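Side-chain contacts in hypothetical protein (Chlorobium tepidum, PDB 2HR2), which is of unknown function but has a TPR-like alpha-alpha superhelix fold, consistent with a role in binding other proteins or peptides: residues Arg35-Ile40 with Ala57-Gly62; Lys126-Met131 with Glu143-Val148; Glu75-Ala80 with Leu115-Glu120; His42-Pro45 with Asp51-Gly54; Asp28-Asn33 with Ala64-Gly69. One frame throughout, in Å; residues are numbered along the deposited sequence.

Contact 1: residues Arg35-Ile40 with Ala57-Gly62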
# COMPACT_ATOMS: atom_id res chain seq x y z
N ARG A 35 6.86 -6.76 -7.06
CA ARG A 35 6.60 -7.10 -8.45
C ARG A 35 6.88 -8.59 -8.67
O ARG A 35 6.13 -9.27 -9.37
CB ARG A 35 7.47 -6.29 -9.40
CG ARG A 35 7.32 -4.77 -9.33
CD ARG A 35 8.21 -4.14 -10.39
NE ARG A 35 8.69 -2.80 -10.06
CZ ARG A 35 8.03 -1.65 -10.25
NH1 ARG A 35 6.79 -1.64 -10.73
NH2 ARG A 35 8.61 -0.51 -9.92
N ARG A 36 7.96 -9.09 -8.07
CA ARG A 36 8.32 -10.50 -8.20
C ARG A 36 7.25 -11.40 -7.59
O ARG A 36 6.94 -12.45 -8.15
CB ARG A 36 9.69 -10.77 -7.56
CG ARG A 36 10.20 -12.19 -7.83
CD ARG A 36 11.68 -12.36 -7.48
NE ARG A 36 11.94 -12.26 -6.05
CZ ARG A 36 11.74 -13.24 -5.16
NH1 ARG A 36 11.23 -14.41 -5.53
NH2 ARG A 36 12.02 -13.04 -3.88
N ALA A 37 6.69 -10.99 -6.46
CA ALA A 37 5.64 -11.75 -5.80
C ALA A 37 4.41 -11.91 -6.69
O ALA A 37 3.81 -12.99 -6.74
CB ALA A 37 5.25 -11.10 -4.48
N MSE A 38 4.03 -10.84 -7.39
CA MSE A 38 2.89 -10.90 -8.32
C MSE A 38 3.20 -11.73 -9.55
O MSE A 38 2.36 -12.50 -10.01
CB MSE A 38 2.46 -9.51 -8.75
CG MSE A 38 1.74 -8.75 -7.66
SE MSE A 38 1.15 -6.94 -8.17
CE MSE A 38 2.95 -5.97 -8.15
N GLU A 39 4.41 -11.58 -10.09
CA GLU A 39 4.84 -12.34 -11.25
C GLU A 39 4.71 -13.84 -10.96
O GLU A 39 4.22 -14.59 -11.81
CB GLU A 39 6.28 -11.98 -11.60
CG GLU A 39 6.81 -12.59 -12.90
CD GLU A 39 8.15 -12.01 -13.33
OE1 GLU A 39 8.69 -11.13 -12.60
OE2 GLU A 39 8.67 -12.41 -14.39
N ILE A 40 5.11 -14.26 -9.77
CA ILE A 40 5.02 -15.65 -9.35
C ILE A 40 3.57 -16.08 -9.15
O ILE A 40 3.18 -17.16 -9.58
CB ILE A 40 5.81 -15.90 -8.03
CG1 ILE A 40 7.31 -15.73 -8.27
CG2 ILE A 40 5.55 -17.32 -7.51
CD1 ILE A 40 8.14 -15.69 -7.00
N ALA A 57 -3.66 -7.00 -4.22
CA ALA A 57 -3.90 -5.76 -3.49
C ALA A 57 -2.81 -5.50 -2.46
O ALA A 57 -2.34 -4.37 -2.32
CB ALA A 57 -5.26 -5.81 -2.81
N PHE A 58 -2.41 -6.55 -1.75
CA PHE A 58 -1.37 -6.45 -0.73
C PHE A 58 -0.05 -6.07 -1.39
O PHE A 58 0.68 -5.22 -0.87
CB PHE A 58 -1.24 -7.78 0.00
CG PHE A 58 -2.36 -8.09 0.97
CD1 PHE A 58 -3.66 -7.59 0.80
CD2 PHE A 58 -2.13 -8.97 2.03
CE1 PHE A 58 -4.67 -7.92 1.69
CE2 PHE A 58 -3.14 -9.30 2.92
CZ PHE A 58 -4.41 -8.77 2.75
N CYS A 59 0.26 -6.68 -2.53
CA CYS A 59 1.48 -6.39 -3.27
C CYS A 59 1.50 -4.94 -3.77
O CYS A 59 2.53 -4.26 -3.67
CB CYS A 59 1.64 -7.34 -4.46
SG CYS A 59 1.90 -9.07 -4.02
N HIS A 60 0.37 -4.48 -4.31
CA HIS A 60 0.25 -3.10 -4.79
C HIS A 60 0.37 -2.06 -3.67
O HIS A 60 0.90 -0.97 -3.88
CB HIS A 60 -1.06 -2.88 -5.56
CG HIS A 60 -1.04 -3.40 -6.96
ND1 HIS A 60 -1.81 -4.47 -7.37
CD2 HIS A 60 -0.35 -3.00 -8.05
CE1 HIS A 60 -1.60 -4.70 -8.65
NE2 HIS A 60 -0.71 -3.82 -9.09
N ALA A 61 -0.15 -2.38 -2.48
CA ALA A 61 -0.05 -1.49 -1.34
C ALA A 61 1.42 -1.33 -0.96
O ALA A 61 1.92 -0.22 -0.80
CB ALA A 61 -0.83 -2.03 -0.16
N GLY A 62 2.10 -2.47 -0.83
CA GLY A 62 3.52 -2.49 -0.52
C GLY A 62 4.34 -1.77 -1.58
O GLY A 62 5.24 -1.00 -1.26
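Met38, modelled as selenomethionine, lays its selenium over one face of the His60 imidazole. The atom lies 3.8 Å from the ring centroid and 21° off the normal, displaced toward the rim, so that CE1 is the nearest ring atom at 3.6 Å from Met38 SE. The two side chains cross at about a right angle. Met38 has CG anti to its carbonyl carbon and stays extended through chi2; the bend is about the CG-SE bond (chi3 -74°) and turns only CE aside. On the way across, Met38 CG rests 3.5 Å from Cys59 CB, while Cys59 SG reaches on toward the methyl of Ala37, with 3.9 Å between SG and Ala37 CB. Behind this row the two helix segments run nearly antiparallel, their axes 9.5 Å apart, with Met38 and Cys59 as the closest CA pair. Leu15 and Ala14 of helix 4-24 close over the Cys59 and Ala37 side, and Lys82 and Ala83 of helix 73-90 pack against His60. A weak bond also ties His60 ND1 to the carbonyl of Asp56. Cohesion across the interface rests on dispersion: polarisable selenium, in place of the natural sulfur, on the imidazole face, and Cys59 SG on carbon.

Contact 2: residues Lys126-Met131 with Glu143-Val148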
# COMPACT_ATOMS: atom_id res chain seq x y z
N LYS A 126 -6.82 13.86 5.01
CA LYS A 126 -7.91 13.90 5.99
C LYS A 126 -8.48 12.49 6.16
O LYS A 126 -8.77 12.06 7.27
CB LYS A 126 -9.02 14.87 5.55
CG LYS A 126 -10.08 15.16 6.62
CD LYS A 126 -11.20 16.09 6.11
N LYS A 127 -8.63 11.76 5.04
CA LYS A 127 -9.17 10.40 5.04
C LYS A 127 -8.27 9.45 5.84
O LYS A 127 -8.78 8.54 6.50
CB LYS A 127 -9.34 9.90 3.59
CG LYS A 127 -9.97 8.51 3.41
CD LYS A 127 -11.47 8.48 3.74
CE LYS A 127 -12.04 7.07 3.55
NZ LYS A 127 -13.49 6.98 3.86
N VAL A 128 -6.95 9.65 5.77
CA VAL A 128 -6.01 8.82 6.52
C VAL A 128 -6.28 8.98 8.02
O VAL A 128 -6.37 7.98 8.74
CB VAL A 128 -4.53 9.17 6.21
CG1 VAL A 128 -3.59 8.43 7.16
CG2 VAL A 128 -4.18 8.80 4.78
N VAL A 129 -6.43 10.22 8.47
CA VAL A 129 -6.69 10.48 9.88
C VAL A 129 -8.04 9.90 10.30
O VAL A 129 -8.14 9.28 11.36
CB VAL A 129 -6.65 12.00 10.21
CG1 VAL A 129 -6.99 12.24 11.68
CG2 VAL A 129 -5.27 12.57 9.89
N GLU A 130 -9.06 10.08 9.47
CA GLU A 130 -10.40 9.55 9.76
C GLU A 130 -10.41 8.03 9.90
O GLU A 130 -11.05 7.48 10.79
CB GLU A 130 -11.41 10.02 8.71
CG GLU A 130 -11.77 11.51 8.82
CD GLU A 130 -12.71 12.00 7.72
OE1 GLU A 130 -12.53 11.60 6.54
OE2 GLU A 130 -13.61 12.81 8.02
N MSE A 131 -9.68 7.34 9.02
CA MSE A 131 -9.60 5.88 9.07
C MSE A 131 -8.87 5.36 10.30
O MSE A 131 -9.25 4.34 10.86
CB MSE A 131 -8.96 5.32 7.80
CG MSE A 131 -9.83 5.49 6.57
SE MSE A 131 -8.90 5.09 4.92
CE MSE A 131 -8.64 3.18 5.15
N GLU A 143 1.36 7.48 14.23
CA GLU A 143 1.83 8.80 14.67
C GLU A 143 2.58 9.49 13.54
O GLU A 143 2.37 10.68 13.29
CB GLU A 143 2.70 8.72 15.94
CG GLU A 143 2.00 8.11 17.16
CD GLU A 143 1.97 6.59 17.18
OE1 GLU A 143 2.46 5.94 16.22
OE2 GLU A 143 1.44 6.04 18.17
N ARG A 144 3.43 8.74 12.84
CA ARG A 144 4.17 9.26 11.70
C ARG A 144 3.23 9.80 10.63
O ARG A 144 3.41 10.91 10.15
CB ARG A 144 5.03 8.15 11.08
CG ARG A 144 5.77 8.53 9.80
CD ARG A 144 6.53 7.34 9.22
NE ARG A 144 7.51 6.82 10.17
CZ ARG A 144 8.73 7.34 10.36
NH1 ARG A 144 9.14 8.41 9.68
NH2 ARG A 144 9.54 6.79 11.26
N MSE A 145 2.24 8.99 10.27
CA MSE A 145 1.27 9.35 9.24
C MSE A 145 0.41 10.56 9.61
O MSE A 145 0.23 11.47 8.80
CB MSE A 145 0.35 8.17 8.92
CG MSE A 145 1.03 7.04 8.17
SE MSE A 145 -0.21 5.62 7.62
CE MSE A 145 -0.50 4.75 9.35
N MSE A 146 -0.12 10.57 10.83
CA MSE A 146 -0.95 11.69 11.27
C MSE A 146 -0.20 13.00 11.30
O MSE A 146 -0.77 14.04 10.95
CB MSE A 146 -1.54 11.42 12.65
CG MSE A 146 -2.66 10.40 12.64
SE MSE A 146 -3.38 10.17 14.43
CE MSE A 146 -1.79 9.56 15.41
N GLU A 147 1.06 12.98 11.73
CA GLU A 147 1.86 14.21 11.77
C GLU A 147 2.12 14.75 10.36
O GLU A 147 2.01 15.95 10.13
CB GLU A 147 3.16 14.00 12.54
CG GLU A 147 4.10 15.19 12.44
CD GLU A 147 5.17 15.16 13.49
OE1 GLU A 147 4.82 15.19 14.68
OE2 GLU A 147 6.37 15.16 13.12
N VAL A 148 2.46 13.86 9.43
CA VAL A 148 2.66 14.27 8.05
C VAL A 148 1.35 14.85 7.50
O VAL A 148 1.35 15.91 6.90
CB VAL A 148 3.15 13.09 7.18
CG1 VAL A 148 3.04 13.42 5.69
CG2 VAL A 148 4.57 12.74 7.54
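Val128 and Val129 both hold CG1 anti to the backbone N (chi1 172° and 177°), while Met145 and Met146 swing CG to the side of their own N, and from these settings the four side chains meet as two pairs. Val128 points at the facing helix and sends its CG1 to the root of the Met145 side chain, 4.3 Å from Met145 CB. One residue on, Val129 uses its other branch: CG2 comes to 4.4 Å from CG of Met146. Both methionines are modelled as selenomethionine, and the Met146 chain then leads its selenium away from Val129. Neither touch is tight; these are van der Waals contacts between carbons, with the backbones close enough that CA of Val129 and CA of Met146 stand 6.0 Å apart. The pairs join helices 118-134 and 142-157, which follow each other in the chain and run roughly antiparallel as the last helical hairpin of the alpha-alpha superhelix. Helix 97-114 packs against the Val128 side, where Val105 touches Val128 and Trp101 and Ile102 touch Met131. A glycerol molecule, probably from the crystallisation liquor, is bound about 4 Å from the side chain of Met145.

Contact 3: residues Glu75-Ala80 with Leu115-Glu120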
# COMPACT_ATOMS: atom_id res chain seq x y z
N GLU A 75 4.42 6.36 -10.64
CA GLU A 75 4.24 4.91 -10.51
C GLU A 75 3.58 4.55 -9.18
O GLU A 75 2.80 3.60 -9.11
CB GLU A 75 5.58 4.18 -10.64
CG GLU A 75 6.24 4.32 -12.02
CD GLU A 75 7.57 3.58 -12.13
OE1 GLU A 75 7.95 2.86 -11.17
OE2 GLU A 75 8.23 3.71 -13.19
N ALA A 76 3.90 5.30 -8.13
CA ALA A 76 3.32 5.07 -6.80
C ALA A 76 1.81 5.28 -6.83
O ALA A 76 1.05 4.46 -6.29
CB ALA A 76 3.96 5.99 -5.77
N LEU A 77 1.38 6.37 -7.46
CA LEU A 77 -0.04 6.69 -7.56
C LEU A 77 -0.81 5.57 -8.23
O LEU A 77 -1.88 5.18 -7.76
CB LEU A 77 -0.22 8.00 -8.34
CG LEU A 77 -1.65 8.50 -8.56
CD1 LEU A 77 -2.38 8.65 -7.24
CD2 LEU A 77 -1.61 9.82 -9.29
N HIS A 78 -0.28 5.06 -9.34
CA HIS A 78 -0.95 3.98 -10.08
C HIS A 78 -1.02 2.68 -9.29
O HIS A 78 -2.02 1.98 -9.35
CB HIS A 78 -0.38 3.83 -11.49
CG HIS A 78 -0.92 4.86 -12.43
ND1 HIS A 78 -2.09 4.69 -13.13
CD2 HIS A 78 -0.49 6.11 -12.73
CE1 HIS A 78 -2.35 5.77 -13.85
NE2 HIS A 78 -1.39 6.65 -13.62
N SER A 79 0.03 2.37 -8.53
CA SER A 79 0.03 1.17 -7.72
C SER A 79 -0.98 1.30 -6.58
O SER A 79 -1.72 0.36 -6.30
CB SER A 79 1.42 0.88 -7.19
OG SER A 79 1.45 -0.39 -6.56
N ALA A 80 -1.02 2.46 -5.94
CA ALA A 80 -1.98 2.70 -4.86
C ALA A 80 -3.42 2.61 -5.36
O ALA A 80 -4.28 2.03 -4.69
CB ALA A 80 -1.72 4.04 -4.20
N LEU A 115 3.27 15.06 -6.86
CA LEU A 115 3.00 15.45 -8.25
C LEU A 115 2.46 16.88 -8.37
O LEU A 115 2.14 17.32 -9.47
CB LEU A 115 2.01 14.46 -8.88
CG LEU A 115 2.50 13.02 -9.04
CD1 LEU A 115 1.35 12.09 -9.34
CD2 LEU A 115 3.58 12.93 -10.12
N GLY A 116 2.35 17.59 -7.25
CA GLY A 116 1.86 18.97 -7.26
C GLY A 116 0.34 19.10 -7.33
O GLY A 116 -0.17 20.17 -7.63
N ARG A 117 -0.36 18.01 -7.03
CA ARG A 117 -1.82 17.98 -7.05
C ARG A 117 -2.32 18.04 -5.60
O ARG A 117 -2.94 17.10 -5.10
CB ARG A 117 -2.32 16.71 -7.76
CG ARG A 117 -2.02 16.70 -9.26
CD ARG A 117 -2.01 15.30 -9.89
NE ARG A 117 -3.28 14.57 -9.83
CZ ARG A 117 -3.48 13.35 -10.34
NH1 ARG A 117 -2.50 12.69 -10.96
NH2 ARG A 117 -4.67 12.77 -10.23
N GLY A 118 -2.02 19.16 -4.95
CA GLY A 118 -2.38 19.39 -3.55
C GLY A 118 -3.87 19.45 -3.25
O GLY A 118 -4.30 19.04 -2.18
N ALA A 119 -4.65 19.98 -4.20
CA ALA A 119 -6.10 20.07 -4.04
C ALA A 119 -6.73 18.68 -3.83
O ALA A 119 -7.71 18.55 -3.11
CB ALA A 119 -6.73 20.75 -5.24
N GLU A 120 -6.15 17.67 -4.47
CA GLU A 120 -6.64 16.30 -4.36
C GLU A 120 -5.98 15.55 -3.21
O GLU A 120 -6.57 14.63 -2.64
CB GLU A 120 -6.37 15.55 -5.65
CG GLU A 120 -6.93 16.24 -6.88
CD GLU A 120 -6.60 15.48 -8.13
OE1 GLU A 120 -6.80 14.25 -8.14
OE2 GLU A 120 -6.15 16.12 -9.10
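Leu77 on helix 73-90 faces Leu115 in the turn after helix 97-114, with 9.3 Å between their CA atoms, and the chain there reverses through Gly116, whose phi of 80° belongs to a Schellman motif, before Arg117 takes the N-cap position of helix 118-134. Across that gap the side chains do all the touching. Leu77 carries CG anti to the backbone N (chi1 180°), which extends the branch toward the turn, and its CD2 alone meets both partners. One is a methyl: Leu115 CD1 lies 3.7 Å from Leu77 CD2. The other is the guanidinium of Arg117, whose NH1 comes to 3.4 Å from the same CD2 while the two side chains cross at about a right angle. A bend at chi3 (62°) turns the Arg117 head back, and its NE and NH2 side is presented in plane to the Glu120 carboxylate. Two weak bonds, Arg117 NE to Glu120 OE2 and Arg117 NH2 to Glu120 OE1, both 3.3 Å, make this a two-pronged salt bridge, which probably restrains rather than fixes the rotation of the head group. Leu77 is further packed by Arg108 and Ala111 of helix 97-114, and Leu112 of that helix touches both Arg117 and Glu120. A Schellman glycine followed at once by the N-cap of the next helix makes a short helix-to-helix turn, as expected between the antiparallel helices of a TPR-like superhelix.

Contact 4: residues His42-Pro45 with Asp51-Gly54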
# COMPACT_ATOMS: atom_id res chain seq x y z
N HIS A 42 0.92 -15.04 -10.56
CA HIS A 42 0.23 -15.17 -11.85
C HIS A 42 0.72 -16.31 -12.75
O HIS A 42 0.24 -16.45 -13.87
CB HIS A 42 0.21 -13.83 -12.59
CG HIS A 42 -0.59 -12.78 -11.89
ND1 HIS A 42 -0.02 -11.64 -11.36
CD2 HIS A 42 -1.90 -12.72 -11.57
CE1 HIS A 42 -0.95 -10.91 -10.78
NE2 HIS A 42 -2.10 -11.55 -10.89
N THR A 43 1.67 -17.12 -12.27
CA THR A 43 2.14 -18.29 -13.02
C THR A 43 1.40 -19.56 -12.58
O THR A 43 1.67 -20.64 -13.10
CB THR A 43 3.66 -18.57 -12.83
OG1 THR A 43 3.91 -19.01 -11.49
CG2 THR A 43 4.50 -17.34 -13.15
N MSE A 44 0.49 -19.42 -11.61
CA MSE A 44 -0.28 -20.55 -11.12
C MSE A 44 -1.38 -20.91 -12.10
O MSE A 44 -1.87 -20.04 -12.82
CB MSE A 44 -0.96 -20.21 -9.79
CG MSE A 44 -0.08 -20.30 -8.57
SE MSE A 44 -1.06 -19.74 -6.96
CE MSE A 44 -0.23 -18.12 -6.57
N PRO A 45 -1.79 -22.19 -12.13
CA PRO A 45 -2.91 -22.54 -12.99
C PRO A 45 -4.18 -21.94 -12.38
O PRO A 45 -4.22 -21.74 -11.16
CB PRO A 45 -2.94 -24.07 -12.94
CG PRO A 45 -2.28 -24.43 -11.65
CD PRO A 45 -1.26 -23.36 -11.39
N ASP A 51 -6.20 -16.60 -3.32
CA ASP A 51 -6.89 -15.31 -3.36
C ASP A 51 -6.06 -14.30 -4.15
O ASP A 51 -5.35 -13.49 -3.57
CB ASP A 51 -7.16 -14.82 -1.93
CG ASP A 51 -7.96 -13.52 -1.89
OD1 ASP A 51 -8.51 -13.10 -2.92
OD2 ASP A 51 -8.04 -12.92 -0.80
N HIS A 52 -6.17 -14.36 -5.48
CA HIS A 52 -5.41 -13.45 -6.36
C HIS A 52 -5.76 -11.98 -6.17
O HIS A 52 -4.87 -11.13 -6.15
CB HIS A 52 -5.61 -13.81 -7.84
CG HIS A 52 -4.86 -15.03 -8.27
ND1 HIS A 52 -5.42 -16.29 -8.25
CD2 HIS A 52 -3.60 -15.19 -8.74
CE1 HIS A 52 -4.54 -17.17 -8.69
NE2 HIS A 52 -3.43 -16.53 -8.99
N ALA A 53 -7.05 -11.67 -6.03
CA ALA A 53 -7.49 -10.30 -5.86
C ALA A 53 -6.88 -9.66 -4.60
O ALA A 53 -6.32 -8.57 -4.66
CB ALA A 53 -9.01 -10.24 -5.79
N GLY A 54 -6.99 -10.38 -3.48
CA GLY A 54 -6.44 -9.92 -2.21
C GLY A 54 -4.93 -9.87 -2.20
O GLY A 54 -4.34 -8.90 -1.74
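The loop between helices 27-41 and 52-69 folds its first residues back onto the start of the second helix, and His52 is the side chain everything meets. The His42 ring lies beside it with the planes nearly parallel, 22° apart, but slid so far that they barely overlap: the centroids are 5.9 Å apart and the closest atoms are CD2 of His42 and CD2 of His52, at 4.1 Å. The two side chains run past each other in opposite directions. Met44, modelled as selenomethionine, comes obliquely to the same imidazole, with its CE 4.3 Å from His52 NE2. That nitrogen is hydrogen-bonded to the carbonyl of Ser41, the last residue of helix 27-41, tying the start of one helix to the end of the other. His42 is held more loosely, by weak bonds to Met38 O and Asp56 OD2, while Val8 and Glu7 of helix 4-24 cover Met44. The new helix is capped by Asp51, whose OD1 accepts from Gly54 N at 3.2 Å; the N-H points well at the oxygen (163°) but approaches from above the carboxylate plane. Such an aspartate N-cap, bonded to the amide three residues on, is a familiar helix opening, here of the second arm of a helical hairpin.

Contact 5: residues Asp28-Asn33 with Ala64-Gly69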
# COMPACT_ATOMS: atom_id res chain seq x y z
N ASP A 28 14.12 0.16 -2.89
CA ASP A 28 14.48 -0.41 -4.19
C ASP A 28 14.23 -1.92 -4.19
O ASP A 28 13.62 -2.46 -5.12
CB ASP A 28 15.96 -0.18 -4.52
CG ASP A 28 16.28 1.28 -4.85
OD1 ASP A 28 15.54 1.91 -5.63
OD2 ASP A 28 17.31 1.79 -4.36
N GLU A 29 14.71 -2.60 -3.15
CA GLU A 29 14.56 -4.05 -3.03
C GLU A 29 13.11 -4.44 -2.79
O GLU A 29 12.63 -5.42 -3.34
CB GLU A 29 15.43 -4.64 -1.91
CG GLU A 29 16.94 -4.61 -2.15
CD GLU A 29 17.55 -3.20 -2.03
OE1 GLU A 29 16.80 -2.24 -1.72
OE2 GLU A 29 18.78 -3.06 -2.26
N ALA A 30 12.42 -3.66 -1.96
CA ALA A 30 11.03 -3.91 -1.64
C ALA A 30 10.14 -3.84 -2.88
O ALA A 30 9.26 -4.67 -3.07
CB ALA A 30 10.54 -2.91 -0.60
N ALA A 31 10.38 -2.84 -3.72
CA ALA A 31 9.61 -2.67 -4.95
C ALA A 31 9.82 -3.88 -5.86
O ALA A 31 8.87 -4.42 -6.40
CB ALA A 31 10.00 -1.40 -5.66
N ALA A 32 11.08 -4.29 -6.01
CA ALA A 32 11.41 -5.45 -6.84
C ALA A 32 10.74 -6.73 -6.33
O ALA A 32 10.20 -7.50 -7.13
CB ALA A 32 12.92 -5.63 -6.89
N ASN A 33 10.77 -6.95 -5.02
CA ASN A 33 10.13 -8.13 -4.43
C ASN A 33 8.60 -8.14 -4.53
O ASN A 33 8.01 -9.22 -4.63
CB ASN A 33 10.56 -8.34 -2.98
CG ASN A 33 11.91 -9.01 -2.86
OD1 ASN A 33 12.29 -9.83 -3.69
ND2 ASN A 33 12.63 -8.69 -1.80
N ALA A 64 3.33 0.58 -3.64
CA ALA A 64 3.04 2.01 -3.57
C ALA A 64 3.85 2.69 -2.48
O ALA A 64 4.37 3.78 -2.67
CB ALA A 64 1.55 2.23 -3.34
N GLU A 65 3.96 2.03 -1.32
CA GLU A 65 4.75 2.56 -0.21
C GLU A 65 6.22 2.68 -0.60
O GLU A 65 6.87 3.68 -0.28
CB GLU A 65 4.62 1.67 1.03
CG GLU A 65 5.49 2.13 2.21
CD GLU A 65 5.35 1.26 3.47
OE1 GLU A 65 4.39 0.44 3.56
OE2 GLU A 65 6.20 1.42 4.38
N ALA A 66 6.75 1.66 -1.27
CA ALA A 66 8.15 1.66 -1.70
C ALA A 66 8.43 2.77 -2.71
O ALA A 66 9.40 3.51 -2.59
CB ALA A 66 8.53 0.31 -2.28
N LEU A 67 7.56 2.87 -3.72
CA LEU A 67 7.71 3.88 -4.76
C LEU A 67 7.57 5.30 -4.21
O LEU A 67 8.23 6.23 -4.69
CB LEU A 67 6.69 3.64 -5.87
CG LEU A 67 6.94 2.36 -6.69
CD1 LEU A 67 5.73 2.03 -7.54
CD2 LEU A 67 8.19 2.49 -7.55
N ALA A 68 6.71 5.47 -3.21
CA ALA A 68 6.54 6.76 -2.55
C ALA A 68 7.84 7.11 -1.84
O ALA A 68 8.29 8.26 -1.89
CB ALA A 68 5.39 6.71 -1.55
N GLY A 69 8.44 6.11 -1.19
CA GLY A 69 9.71 6.27 -0.49
C GLY A 69 10.83 6.70 -1.43
O GLY A 69 11.69 7.50 -1.05
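Ala66 points its methyl toward the facing helix, onto the neighbouring methyls of Ala30 and Ala31, both of which point back toward it. It lies at nearly equal reach from the two: CB of Ala66 is 4.2 Å from CB of Ala30 and 4.1 Å from CB of Ala31. Its nearest atom across the contact belongs to the main chain, Ala31 N, at 3.9 Å from Ala66 CB, so the methyl sits against the backbone that joins the two alanines. With nothing longer than a methyl between them the helices come close here, and CA of Ala31 and CA of Ala66 are 5.6 Å apart. Leu67 takes a lesser part. Its CB points along the interface, but the branch curls back so that CD2 comes within 4.7 Å of CB of Ala31, flanking the alanine group without close contact.

Helices 27-41 and 52-69 run roughly antiparallel, and the patch lies near the start of the first and the end of the second, buried between the helices. Leu22 of helix 4-24 touches both Ala30 and Ala66, and Ala76 of helix 73-90 packs on Leu67, so helix 4-24 covers the alanines and helix 73-90 lies against Leu67 beside them. The pattern is as in TPR motifs, where small residues mark the close points of helix packing. All three alanines are buried, and the side chains that meet are all methyls, one of them also resting on a main-chain amide: dispersion and the exclusion of water do the work, without directional bonds, and the small side chains are probably what allow so short a CA-CA distance.

Contacts 1, 4 and 5 all involve the pairing of helices 27-41 and 52-69: contact 5 lies near the open end, contact 1 in the middle and contact 4 at the connecting loop, with about 10 Å between the centres of contacts 1 and 5 and again of contacts 1 and 4. Along the chain they are nested, 4 inside 1 inside 5. Contact 3 follows, bringing in helix 73-90, which touches contact 1 through His60 O and Ser79 OG and contact 5 through Ala76 and Leu67. Contact 2 comes last, shares helix 118-134 with contact 3, and lies about 24 Å from contact 1, centre to centre. Together they trace the successive helix layers of a TPR-like superhelix.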